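Local coordinates for protein hydrazine synthase subunit alpha (Candidatus Kuenenia stuttgartiensis, PDB 5C2V) that makes hydrazine, as part of the hydrazine synthase complex, by condensing hydroxylamine formed in the gamma subunit with ammonia, using c-type haem, at residues F34-P38 against Y52-S57; D75-D81 against F93-K98; G356-Y361 against D376-D382. The contacts are given in a common frame with arbitrary orientation. Numbering follows the deposited sequence.

In the fold
All three contacts sit in the N-terminal six-bladed beta-propeller, away from the haem sites. Strand 31-37 pairs with strand 381-387, the C-terminal strand of the propeller, so contacts 1 and 3 meet at the ring closure: S37 O lies 2.9 Å from N381 N; the centres of the two contacts are about 12 Å apart. Contact 2, centred about 9 Å from contact 1, is the hairpin of the next blade, tied to contact 1 by a probable hydrogen bond between A79 N and S57 O (2.8 Å). Contacts 2 and 3 do not touch (nearest atoms about 8 Å apart). A trimethyl glycine lies among the three, near G56, F76, A77 and W380, while calcium is held within contact 3.

Contact 1: residues F34-P38 against Y52-S57; sequences FTQSP and YIPEGS
Strand 34-37 runs extended into P38, and the irregular segment 52-57 comes nearest through its last residue, S57, whose CA is 4.3 Å from S37 CA. This segment ends the loop joining antiparallel neighbours 31-37 and 58-63 of the propeller blade that strand 381-387 completes. Y52, chi1 t, puts OH 3.8 Å from S37 OG, where it hydrogen-bonds D44. P54 centres an inverse gamma turn, closed by a weak 2.6 Å bond from E55 N to I53 O, packs CB 3.5 Å from S37 OG and opens a type II turn to S57. G56, at phi/psi 86/23, is left-handed, where a CB would jam against the preceding carbonyl; its O meets P38 CG at 3.3 Å, and it lines the trimethyl glycine pocket. S57 CA lies 3.2 Å from Q36 O; chi1 m places S57 OG to accept from S37 OG (2.7 Å), also m, and donate to P54 O at a very short 2.4 Å. These hydroxyl bonds pin the loop to the strand, both protons directed toward the turn.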
# COMPACT_ATOMS: atom_id res chain seq x y z
N PHE D 34 -14.26 4.55 37.29
CA PHE D 34 -13.86 3.69 36.19
C PHE D 34 -14.72 2.44 36.04
O PHE D 34 -15.45 2.05 36.95
CB PHE D 34 -12.38 3.29 36.33
CG PHE D 34 -12.07 2.50 37.57
CD1 PHE D 34 -12.09 1.11 37.56
CD2 PHE D 34 -11.73 3.15 38.75
CE1 PHE D 34 -11.80 0.39 38.70
CE2 PHE D 34 -11.43 2.42 39.89
CZ PHE D 34 -11.47 1.04 39.86
N THR D 35 -14.63 1.82 34.87
CA THR D 35 -15.41 0.65 34.53
C THR D 35 -14.64 -0.65 34.77
O THR D 35 -13.48 -0.78 34.38
CB THR D 35 -15.87 0.69 33.05
OG1 THR D 35 -16.56 1.92 32.79
CG2 THR D 35 -16.79 -0.48 32.74
N GLN D 36 -15.30 -1.60 35.41
CA GLN D 36 -14.77 -2.94 35.60
C GLN D 36 -15.59 -3.94 34.79
O GLN D 36 -16.81 -4.03 34.95
CB GLN D 36 -14.76 -3.33 37.07
CG GLN D 36 -13.78 -2.55 37.92
CD GLN D 36 -13.77 -3.01 39.37
OE1 GLN D 36 -14.79 -3.47 39.89
NE2 GLN D 36 -12.63 -2.89 40.03
N SER D 37 -14.91 -4.70 33.93
CA SER D 37 -15.58 -5.69 33.10
C SER D 37 -15.05 -7.09 33.40
O SER D 37 -13.88 -7.25 33.73
CB SER D 37 -15.38 -5.36 31.61
OG SER D 37 -16.00 -4.13 31.28
N PRO D 38 -15.92 -8.11 33.30
CA PRO D 38 -15.45 -9.48 33.49
C PRO D 38 -14.40 -9.83 32.44
O PRO D 38 -14.51 -9.31 31.33
CB PRO D 38 -16.72 -10.32 33.31
CG PRO D 38 -17.85 -9.37 33.50
CD PRO D 38 -17.36 -8.05 33.00
N TYR D 52 -20.09 -2.21 21.54
CA TYR D 52 -19.42 -2.71 22.72
C TYR D 52 -20.39 -2.67 23.89
O TYR D 52 -20.77 -1.59 24.35
CB TYR D 52 -18.16 -1.88 22.98
CG TYR D 52 -17.40 -2.18 24.25
CD1 TYR D 52 -16.60 -3.31 24.35
CD2 TYR D 52 -17.44 -1.31 25.33
CE1 TYR D 52 -15.89 -3.58 25.50
CE2 TYR D 52 -16.73 -1.57 26.49
CZ TYR D 52 -15.95 -2.71 26.57
OH TYR D 52 -15.24 -2.97 27.72
N ILE D 53 -20.77 -3.84 24.37
CA ILE D 53 -21.70 -3.94 25.48
C ILE D 53 -21.12 -4.96 26.45
O ILE D 53 -21.50 -6.13 26.43
CB ILE D 53 -23.12 -4.36 25.04
CG1 ILE D 53 -23.58 -3.54 23.84
CG2 ILE D 53 -24.10 -4.22 26.19
CD1 ILE D 53 -24.97 -3.88 23.35
N PRO D 54 -20.20 -4.51 27.30
CA PRO D 54 -19.46 -5.40 28.20
C PRO D 54 -20.39 -5.97 29.26
O PRO D 54 -20.42 -5.50 30.39
CB PRO D 54 -18.41 -4.48 28.82
CG PRO D 54 -19.00 -3.11 28.73
CD PRO D 54 -19.79 -3.10 27.45
N GLU D 55 -21.16 -6.98 28.86
CA GLU D 55 -22.16 -7.60 29.73
C GLU D 55 -21.57 -8.05 31.06
O GLU D 55 -20.55 -8.73 31.11
CB GLU D 55 -22.79 -8.80 29.01
CG GLU D 55 -23.77 -9.59 29.86
CD GLU D 55 -24.47 -10.68 29.07
OE1 GLU D 55 -24.74 -10.47 27.87
OE2 GLU D 55 -24.74 -11.75 29.65
N GLY D 56 -22.22 -7.64 32.15
CA GLY D 56 -21.78 -7.98 33.49
C GLY D 56 -20.74 -7.02 34.04
O GLY D 56 -19.98 -7.37 34.94
N SER D 57 -20.70 -5.80 33.50
CA SER D 57 -19.72 -4.81 33.92
C SER D 57 -20.33 -3.77 34.85
O SER D 57 -21.50 -3.41 34.72
CB SER D 57 -19.10 -4.12 32.71
OG SER D 57 -18.52 -5.07 31.84

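Contact 2: residues D75-D81 against F93-K98; sequences DFATAFD and FAGVHK. With BET (trimethyl glycine), chain B.
Strands 79-81 and 93-97 run antiparallel, the axes of these short segments approaching to 4.7 Å with directions at 162°. F80 and A94 form a hydrogen-bonded pair (F80 N to A94 O and A94 N to F80 O, both 2.9 Å), A79 and G95 a non-hydrogen-bonded one, and V96 N reaches T78 O at 2.5 Å. A77 N and T78 N both make weak hydrogen bonds to V96 O (2.9 and 3.4 Å), a classic bulge; beyond it K98 N bonds D75 O at 3.3 Å. F76 (m, chi2 -88°) takes the edge of F93 (p, chi2 -82°) on one face in a T-shaped pair, centroids 5.3 Å apart, planes at 90°, while H97 ND1 lies over the opposite face, its ring oblique to F76's (51°). On G95 a CB would come within 3.2 Å of F76 CD1. F80, chi1 p, covers A94, whose CB makes a CH-pi contact (4.1 Å to the centroid). Just before the bulge, F76 O lies 3.3 Å from C3 of trimethyl glycine, in the first hairpin of a propeller blade.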
# COMPACT_ATOMS: atom_id res chain seq x y z
N ASP D 75 -27.66 -1.54 40.55
CA ASP D 75 -28.99 -1.72 39.97
C ASP D 75 -28.93 -2.11 38.49
O ASP D 75 -29.94 -2.50 37.91
CB ASP D 75 -29.82 -0.45 40.13
CG ASP D 75 -30.16 -0.15 41.57
OD1 ASP D 75 -29.40 -0.58 42.46
OD2 ASP D 75 -31.19 0.51 41.82
N PHE D 76 -27.75 -2.00 37.89
CA PHE D 76 -27.58 -2.30 36.47
C PHE D 76 -26.84 -3.62 36.24
O PHE D 76 -25.82 -3.89 36.87
CB PHE D 76 -26.83 -1.17 35.77
CG PHE D 76 -27.61 0.11 35.67
CD1 PHE D 76 -28.46 0.33 34.59
CD2 PHE D 76 -27.49 1.08 36.64
CE1 PHE D 76 -29.18 1.51 34.49
CE2 PHE D 76 -28.21 2.26 36.55
CZ PHE D 76 -29.05 2.47 35.47
N ALA D 77 -27.36 -4.43 35.33
CA ALA D 77 -26.70 -5.67 34.93
C ALA D 77 -25.42 -5.34 34.16
O ALA D 77 -24.38 -5.98 34.36
CB ALA D 77 -27.62 -6.54 34.10
N THR D 78 -25.51 -4.34 33.29
CA THR D 78 -24.37 -3.89 32.50
C THR D 78 -24.27 -2.37 32.56
O THR D 78 -25.23 -1.67 32.25
CB THR D 78 -24.48 -4.34 31.03
OG1 THR D 78 -24.56 -5.77 30.97
CG2 THR D 78 -23.28 -3.86 30.24
N ALA D 79 -23.11 -1.86 32.97
CA ALA D 79 -22.89 -0.42 33.03
C ALA D 79 -21.46 -0.05 32.65
O ALA D 79 -20.51 -0.69 33.11
CB ALA D 79 -23.23 0.10 34.40
N PHE D 80 -21.32 0.99 31.84
CA PHE D 80 -20.01 1.39 31.33
C PHE D 80 -20.03 2.80 30.74
O PHE D 80 -21.05 3.49 30.80
CB PHE D 80 -19.52 0.39 30.28
CG PHE D 80 -20.45 0.22 29.11
CD1 PHE D 80 -21.57 -0.60 29.22
CD2 PHE D 80 -20.21 0.86 27.91
CE1 PHE D 80 -22.43 -0.76 28.15
CE2 PHE D 80 -21.07 0.70 26.84
CZ PHE D 80 -22.18 -0.11 26.96
N ASP D 81 -18.89 3.22 30.19
CA ASP D 81 -18.72 4.54 29.58
C ASP D 81 -19.03 5.71 30.52
O ASP D 81 -20.00 6.44 30.29
CB ASP D 81 -19.58 4.66 28.32
CG ASP D 81 -18.99 3.92 27.14
OD1 ASP D 81 -17.76 3.73 27.11
OD2 ASP D 81 -19.76 3.54 26.23
N PHE D 93 -23.62 7.91 31.76
CA PHE D 93 -23.06 6.64 31.32
C PHE D 93 -24.02 5.84 30.44
O PHE D 93 -25.15 6.26 30.20
CB PHE D 93 -22.66 5.80 32.53
CG PHE D 93 -23.81 5.41 33.42
CD1 PHE D 93 -24.30 6.30 34.37
CD2 PHE D 93 -24.39 4.16 33.33
CE1 PHE D 93 -25.36 5.95 35.19
CE2 PHE D 93 -25.45 3.80 34.14
CZ PHE D 93 -25.93 4.70 35.08
N ALA D 94 -23.56 4.69 29.98
CA ALA D 94 -24.39 3.76 29.24
C ALA D 94 -24.66 2.55 30.12
O ALA D 94 -23.75 2.05 30.78
CB ALA D 94 -23.73 3.35 27.94
N GLY D 95 -25.90 2.07 30.13
CA GLY D 95 -26.24 0.97 31.01
C GLY D 95 -27.41 0.11 30.59
O GLY D 95 -28.28 0.54 29.83
N VAL D 96 -27.42 -1.12 31.09
CA VAL D 96 -28.55 -2.02 30.93
C VAL D 96 -29.18 -2.30 32.29
O VAL D 96 -28.57 -2.96 33.13
CB VAL D 96 -28.13 -3.35 30.27
CG1 VAL D 96 -29.36 -4.22 30.00
CG2 VAL D 96 -27.37 -3.09 28.98
N HIS D 97 -30.39 -1.79 32.50
CA HIS D 97 -31.07 -1.95 33.77
C HIS D 97 -31.42 -3.42 34.02
O HIS D 97 -31.71 -4.16 33.08
CB HIS D 97 -32.34 -1.09 33.81
CG HIS D 97 -32.86 -0.84 35.19
ND1 HIS D 97 -32.07 -0.94 36.31
CD2 HIS D 97 -34.09 -0.48 35.62
CE1 HIS D 97 -32.79 -0.66 37.38
NE2 HIS D 97 -34.02 -0.38 37.00
N LYS D 98 -31.38 -3.84 35.28
CA LYS D 98 -31.69 -5.21 35.64
C LYS D 98 -33.15 -5.55 35.33
O LYS D 98 -33.52 -6.72 35.25
CB LYS D 98 -31.40 -5.47 37.12
CG LYS D 98 -29.93 -5.69 37.43
CD LYS D 98 -29.72 -6.03 38.90
CE LYS D 98 -28.26 -6.34 39.19
NZ LYS D 98 -28.03 -6.69 40.62
N BET B . -23.29 -6.72 38.76
CA BET B . -23.10 -7.33 40.14
C BET B . -21.54 -7.19 40.59
O BET B . -20.92 -8.28 40.60
OXT BET B . -21.18 -6.02 40.85
C1 BET B . -24.49 -7.36 38.08
C2 BET B . -22.07 -6.94 37.87
C3 BET B . -23.61 -5.24 38.89

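Contact 3: residues G356-Y361 against D376-D382; sequences GDFGIY and DDPNWND. With CA (calcium ion), chain C.
Segment 356-361 leaves a loop through G356, is extended from D357 onward and runs into the strand that holds 359-361; segment 376-382 makes a type I turn from D377 to W380 (W380 N to D377 O, 3.3 Å). CA atoms face each other at F358-N381 (4.7 Å) and G359-D382 (4.4 Å), and D382 N donates to F358 O at 3.0 Å. Calcium fills the gap, bound by F358 O (2.4 Å), D377 O (2.3 Å), W380 O (2.2 Å), D376 OD2 and D382 OD2 (both 2.4 Å). D376 is t; D382, m, also accepts from D377 N at OD2 (2.9 Å), while D377 OD1 takes N379 N (2.9 Å) in an Asx turn. A CB on G359 would clash with D376 CG. D357 OD2 lies 3.0 Å from D376 OD2 without bonding, so negative charge gathers near the ion. N381 OD1 accepts a weak bond from F358 N at 3.4 Å. This is an oxygen-only calcium site of carboxylates and backbone carbonyls, bridging the last propeller blade and the strand that closes the ring.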
# COMPACT_ATOMS: atom_id res chain seq x y z
N GLY D 356 -1.67 -8.91 30.16
CA GLY D 356 -3.08 -9.19 29.89
C GLY D 356 -4.15 -8.98 30.94
O GLY D 356 -5.33 -9.16 30.65
N ASP D 357 -3.77 -8.62 32.16
CA ASP D 357 -4.75 -8.13 33.11
C ASP D 357 -4.81 -6.61 33.05
O ASP D 357 -3.86 -5.93 33.44
CB ASP D 357 -4.43 -8.60 34.53
CG ASP D 357 -5.58 -8.37 35.49
OD1 ASP D 357 -6.75 -8.54 35.08
OD2 ASP D 357 -5.32 -8.02 36.66
N PHE D 358 -5.93 -6.07 32.56
CA PHE D 358 -6.09 -4.63 32.43
C PHE D 358 -6.31 -3.95 33.78
O PHE D 358 -7.10 -4.42 34.60
CB PHE D 358 -7.26 -4.29 31.50
CG PHE D 358 -6.91 -4.32 30.04
CD1 PHE D 358 -6.13 -3.32 29.49
CD2 PHE D 358 -7.37 -5.34 29.22
CE1 PHE D 358 -5.80 -3.33 28.14
CE2 PHE D 358 -7.04 -5.36 27.88
CZ PHE D 358 -6.26 -4.36 27.34
N GLY D 359 -5.60 -2.85 34.00
CA GLY D 359 -5.73 -2.10 35.24
C GLY D 359 -5.52 -0.61 35.02
O GLY D 359 -5.13 -0.19 33.93
N ILE D 360 -5.77 0.19 36.05
CA ILE D 360 -5.59 1.64 35.93
C ILE D 360 -4.20 2.06 36.38
O ILE D 360 -3.75 1.70 37.47
CB ILE D 360 -6.65 2.39 36.76
CG1 ILE D 360 -8.06 1.92 36.38
CG2 ILE D 360 -6.52 3.89 36.55
CD1 ILE D 360 -8.39 2.10 34.91
N TYR D 361 -3.51 2.82 35.54
CA TYR D 361 -2.14 3.23 35.81
C TYR D 361 -1.90 4.70 35.47
O TYR D 361 -2.49 5.23 34.53
CB TYR D 361 -1.15 2.36 35.04
CG TYR D 361 -1.20 0.88 35.37
CD1 TYR D 361 -2.12 0.04 34.75
CD2 TYR D 361 -0.32 0.32 36.29
CE1 TYR D 361 -2.17 -1.30 35.05
CE2 TYR D 361 -0.36 -1.02 36.59
CZ TYR D 361 -1.29 -1.83 35.97
OH TYR D 361 -1.34 -3.18 36.27
N ASP D 376 -5.49 -2.20 40.40
CA ASP D 376 -5.59 -3.35 39.52
C ASP D 376 -6.16 -4.56 40.27
O ASP D 376 -5.51 -5.12 41.16
CB ASP D 376 -4.23 -3.70 38.91
CG ASP D 376 -4.32 -4.82 37.89
OD1 ASP D 376 -3.28 -5.46 37.62
OD2 ASP D 376 -5.42 -5.07 37.36
N ASP D 377 -7.36 -4.97 39.88
CA ASP D 377 -7.99 -6.16 40.42
C ASP D 377 -7.71 -7.31 39.46
O ASP D 377 -7.97 -7.18 38.27
CB ASP D 377 -9.50 -5.95 40.61
CG ASP D 377 -10.15 -7.03 41.45
OD1 ASP D 377 -9.63 -8.16 41.51
OD2 ASP D 377 -11.21 -6.74 42.06
N PRO D 378 -7.16 -8.42 39.96
CA PRO D 378 -6.91 -9.59 39.12
C PRO D 378 -8.19 -10.21 38.55
O PRO D 378 -8.12 -10.97 37.58
CB PRO D 378 -6.22 -10.57 40.08
CG PRO D 378 -5.58 -9.69 41.10
CD PRO D 378 -6.53 -8.54 41.29
N ASN D 379 -9.34 -9.90 39.15
CA ASN D 379 -10.60 -10.48 38.71
C ASN D 379 -11.38 -9.61 37.73
O ASN D 379 -12.45 -10.00 37.27
CB ASN D 379 -11.48 -10.79 39.93
CG ASN D 379 -10.87 -11.83 40.85
OD1 ASN D 379 -9.65 -12.00 40.89
ND2 ASN D 379 -11.72 -12.53 41.59
N TRP D 380 -10.85 -8.43 37.43
CA TRP D 380 -11.56 -7.50 36.55
C TRP D 380 -10.65 -6.81 35.53
O TRP D 380 -9.51 -6.46 35.83
CB TRP D 380 -12.27 -6.41 37.38
CG TRP D 380 -13.32 -6.92 38.31
CD1 TRP D 380 -13.16 -7.30 39.61
CD2 TRP D 380 -14.72 -7.08 38.03
NE1 TRP D 380 -14.36 -7.70 40.15
CE2 TRP D 380 -15.33 -7.58 39.20
CE3 TRP D 380 -15.51 -6.87 36.89
CZ2 TRP D 380 -16.70 -7.85 39.26
CZ3 TRP D 380 -16.86 -7.14 36.96
CH2 TRP D 380 -17.44 -7.63 38.14
N ASN D 381 -11.17 -6.60 34.33
CA ASN D 381 -10.54 -5.67 33.42
C ASN D 381 -10.92 -4.28 33.87
O ASN D 381 -12.10 -3.91 33.88
CB ASN D 381 -10.97 -5.92 31.98
CG ASN D 381 -10.12 -6.97 31.28
OD1 ASN D 381 -8.96 -7.17 31.63
ND2 ASN D 381 -10.71 -7.64 30.29
N ASP D 382 -9.91 -3.50 34.26
CA ASP D 382 -10.14 -2.18 34.82
C ASP D 382 -9.79 -1.14 33.78
O ASP D 382 -8.61 -0.93 33.47
CB ASP D 382 -9.31 -2.00 36.10
CG ASP D 382 -9.52 -3.13 37.09
OD1 ASP D 382 -10.68 -3.40 37.45
OD2 ASP D 382 -8.52 -3.77 37.51
CA CA C . -7.52 -5.76 36.50